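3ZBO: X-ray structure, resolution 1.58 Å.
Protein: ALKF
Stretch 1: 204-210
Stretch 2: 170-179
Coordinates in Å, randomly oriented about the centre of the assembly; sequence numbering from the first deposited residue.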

# COMPACT_ATOMS: atom_id res chain seq x y z
N ILE A 204 -19.04 -10.26 2.55
CA ILE A 204 -17.81 -10.60 3.23
C ILE A 204 -16.77 -11.15 2.22
O ILE A 204 -17.09 -11.96 1.35
CB ILE A 204 -18.03 -11.74 4.25
CG1 ILE A 204 -19.03 -11.27 5.36
CG2 ILE A 204 -16.72 -12.21 4.90
CD1 ILE A 204 -18.45 -10.08 6.15
N VAL A 205 -15.53 -10.66 2.37
CA VAL A 205 -14.42 -11.10 1.51
C VAL A 205 -13.44 -11.82 2.41
O VAL A 205 -13.01 -11.28 3.48
CB VAL A 205 -13.71 -9.83 0.91
CG1 VAL A 205 -12.37 -10.22 0.24
CG2 VAL A 205 -14.70 -9.22 -0.14
N GLU A 206 -13.14 -13.06 2.04
CA GLU A 206 -12.29 -13.92 2.89
C GLU A 206 -10.89 -13.96 2.29
O GLU A 206 -10.70 -14.48 1.18
CB GLU A 206 -12.89 -15.35 3.03
CG GLU A 206 -11.89 -16.20 3.81
CD GLU A 206 -12.35 -17.62 3.99
OE1 GLU A 206 -13.40 -18.05 3.51
OE2 GLU A 206 -11.58 -18.32 4.68
N VAL A 207 -9.96 -13.38 3.03
CA VAL A 207 -8.53 -13.39 2.65
C VAL A 207 -7.87 -14.56 3.40
O VAL A 207 -7.69 -14.54 4.60
CB VAL A 207 -7.85 -12.09 3.08
CG1 VAL A 207 -6.38 -12.08 2.63
CG2 VAL A 207 -8.56 -10.87 2.41
N LYS A 208 -7.57 -15.59 2.59
CA LYS A 208 -6.86 -16.78 3.15
C LYS A 208 -5.42 -16.45 3.31
O LYS A 208 -4.84 -15.72 2.52
CB LYS A 208 -7.07 -17.92 2.16
CG LYS A 208 -8.52 -18.29 2.12
CD LYS A 208 -8.75 -19.34 1.09
CE LYS A 208 -10.29 -19.46 0.92
NZ LYS A 208 -10.63 -20.23 -0.34
N ARG A 209 -4.87 -16.95 4.42
CA ARG A 209 -3.47 -16.59 4.78
C ARG A 209 -2.75 -17.85 5.29
O ARG A 209 -3.34 -18.71 5.98
CB ARG A 209 -3.53 -15.53 5.88
CG ARG A 209 -4.23 -14.25 5.37
CD ARG A 209 -4.18 -13.15 6.38
NE ARG A 209 -4.95 -13.55 7.60
CZ ARG A 209 -5.16 -12.67 8.58
NH1 ARG A 209 -4.69 -11.44 8.42
NH2 ARG A 209 -5.84 -12.98 9.68
N ASP A 210 -1.48 -17.89 4.93
CA ASP A 210 -0.59 -18.92 5.51
C ASP A 210 -0.28 -18.57 6.98
O ASP A 210 0.01 -17.40 7.34
CB ASP A 210 0.66 -19.00 4.64
CG ASP A 210 0.39 -19.65 3.29
OD1 ASP A 210 -0.66 -20.32 3.15
OD2 ASP A 210 1.25 -19.48 2.38
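Stretch 2 170-179: PERTKSAMNN

The most unusual feature of this contact is that side chains of the helix bind the backbone at E206 and K208, with one carboxylate oxygen at the centre. E171 OE1 accepts a hydrogen bond from K208 N at 2.9 Å, nearly straight at 168°, and K174 NZ donates both to E206 O at 2.8 Å and, within a salt bridge, to E171 OE1 at 2.9 Å. A carboxylate suits position 171 because it can accept from both amide and ammonium; the lysine's positive charge suits two acceptors only 3.4 Å apart, E171 OE1 and E206 O.

Stretch 2 is helical from E171 onward, with P170 as N-cap. Its axis passes 7.8 Å from that of the strand that includes V205, E206 and V207, and runs roughly antiparallel, with a signed crossing angle of -143°. V207 CA and E171 CA lie 5.2 Å apart. E171 and K174, one turn apart, both point toward the strand.

Two buried, beta-branched valines, well suited to an extended strand, pack against the helix: V205 points toward it, V207 sideways. V205 CG1 packs on K174 CB and V205 CG2 on N178 ND2, each at 3.8 Å. V207 CG1 approaches E171 O at 3.7 Å and covers one face of the R172 guanidinium, 4.1 Å from R172 NH1. R172 starts away from the strand, but its long side chain brings its end nearer; a water accepts hydrogen bonds from R172 NH1 and R209 NH1, each at 3.0 Å.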

# COMPACT_ATOMS: atom_id res chain seq x y z
N PRO A 170 -6.65 -13.49 -6.47
CA PRO A 170 -5.67 -13.96 -5.50
C PRO A 170 -5.82 -13.29 -4.16
O PRO A 170 -6.34 -12.16 -4.12
CB PRO A 170 -4.32 -13.56 -6.17
CG PRO A 170 -4.62 -13.39 -7.65
CD PRO A 170 -6.05 -12.87 -7.66
N GLU A 171 -5.44 -13.96 -3.12
CA GLU A 171 -5.75 -13.52 -1.75
C GLU A 171 -5.33 -12.09 -1.47
O GLU A 171 -6.11 -11.30 -0.94
CB GLU A 171 -5.23 -14.41 -0.64
CG GLU A 171 -5.57 -15.91 -0.89
CD GLU A 171 -7.07 -16.19 -0.99
OE1 GLU A 171 -7.88 -15.52 -0.30
OE2 GLU A 171 -7.46 -17.19 -1.72
N ARG A 172 -4.06 -11.75 -1.73
CA ARG A 172 -3.67 -10.39 -1.39
C ARG A 172 -4.31 -9.38 -2.27
O ARG A 172 -4.56 -8.22 -1.83
CB ARG A 172 -2.14 -10.20 -1.45
CG ARG A 172 -1.40 -11.01 -0.42
CD ARG A 172 -1.92 -11.08 1.03
NE ARG A 172 -2.32 -9.72 1.47
CZ ARG A 172 -2.74 -9.52 2.70
NH1 ARG A 172 -2.69 -10.54 3.63
NH2 ARG A 172 -3.24 -8.32 2.99
N THR A 173 -4.67 -9.73 -3.49
CA THR A 173 -5.35 -8.83 -4.39
C THR A 173 -6.72 -8.49 -3.74
O THR A 173 -7.20 -7.33 -3.83
CB THR A 173 -5.49 -9.44 -5.80
OG1 THR A 173 -4.23 -9.97 -6.19
CG2 THR A 173 -5.88 -8.34 -6.77
N LYS A 174 -7.41 -9.50 -3.18
CA LYS A 174 -8.73 -9.31 -2.60
C LYS A 174 -8.62 -8.22 -1.50
O LYS A 174 -9.52 -7.38 -1.38
CB LYS A 174 -9.17 -10.58 -1.82
CG LYS A 174 -9.50 -11.74 -2.69
CD LYS A 174 -9.97 -12.87 -1.73
CE LYS A 174 -10.28 -14.12 -2.50
NZ LYS A 174 -10.55 -15.23 -1.48
N SER A 175 -7.58 -8.27 -0.64
CA SER A 175 -7.44 -7.27 0.43
C SER A 175 -7.33 -5.90 -0.17
O SER A 175 -8.01 -4.96 0.33
CB SER A 175 -6.17 -7.62 1.22
OG SER A 175 -5.83 -6.49 2.08
N ALA A 176 -6.54 -5.73 -1.22
CA ALA A 176 -6.40 -4.40 -1.78
C ALA A 176 -7.63 -3.94 -2.53
O ALA A 176 -7.98 -2.72 -2.47
CB ALA A 176 -5.15 -4.38 -2.78
N MET A 177 -8.31 -4.85 -3.22
CA MET A 177 -9.58 -4.43 -3.92
C MET A 177 -10.62 -4.04 -2.83
O MET A 177 -11.43 -3.15 -3.08
CB MET A 177 -10.08 -5.66 -4.70
CG MET A 177 -9.30 -5.86 -5.94
SD MET A 177 -10.07 -7.42 -6.64
CE MET A 177 -9.75 -7.18 -8.39
N ASN A 178 -10.62 -4.77 -1.68
CA ASN A 178 -11.56 -4.37 -0.62
C ASN A 178 -11.27 -2.96 -0.08
O ASN A 178 -12.25 -2.20 0.17
CB ASN A 178 -11.52 -5.45 0.51
CG ASN A 178 -12.65 -5.28 1.51
OD1 ASN A 178 -12.40 -4.77 2.64
ND2 ASN A 178 -13.78 -5.74 1.13
N ASN A 179 -9.97 -2.70 0.08
CA ASN A 179 -9.53 -1.36 0.51
C ASN A 179 -10.03 -0.36 -0.57
O ASN A 179 -10.54 0.74 -0.18
CB ASN A 179 -7.98 -1.41 0.71
CG ASN A 179 -7.42 -0.15 1.29
OD1 ASN A 179 -8.18 0.66 1.82
ND2 ASN A 179 -6.08 -0.03 1.31
O HOH W 1 -3.50 -9.69 6.36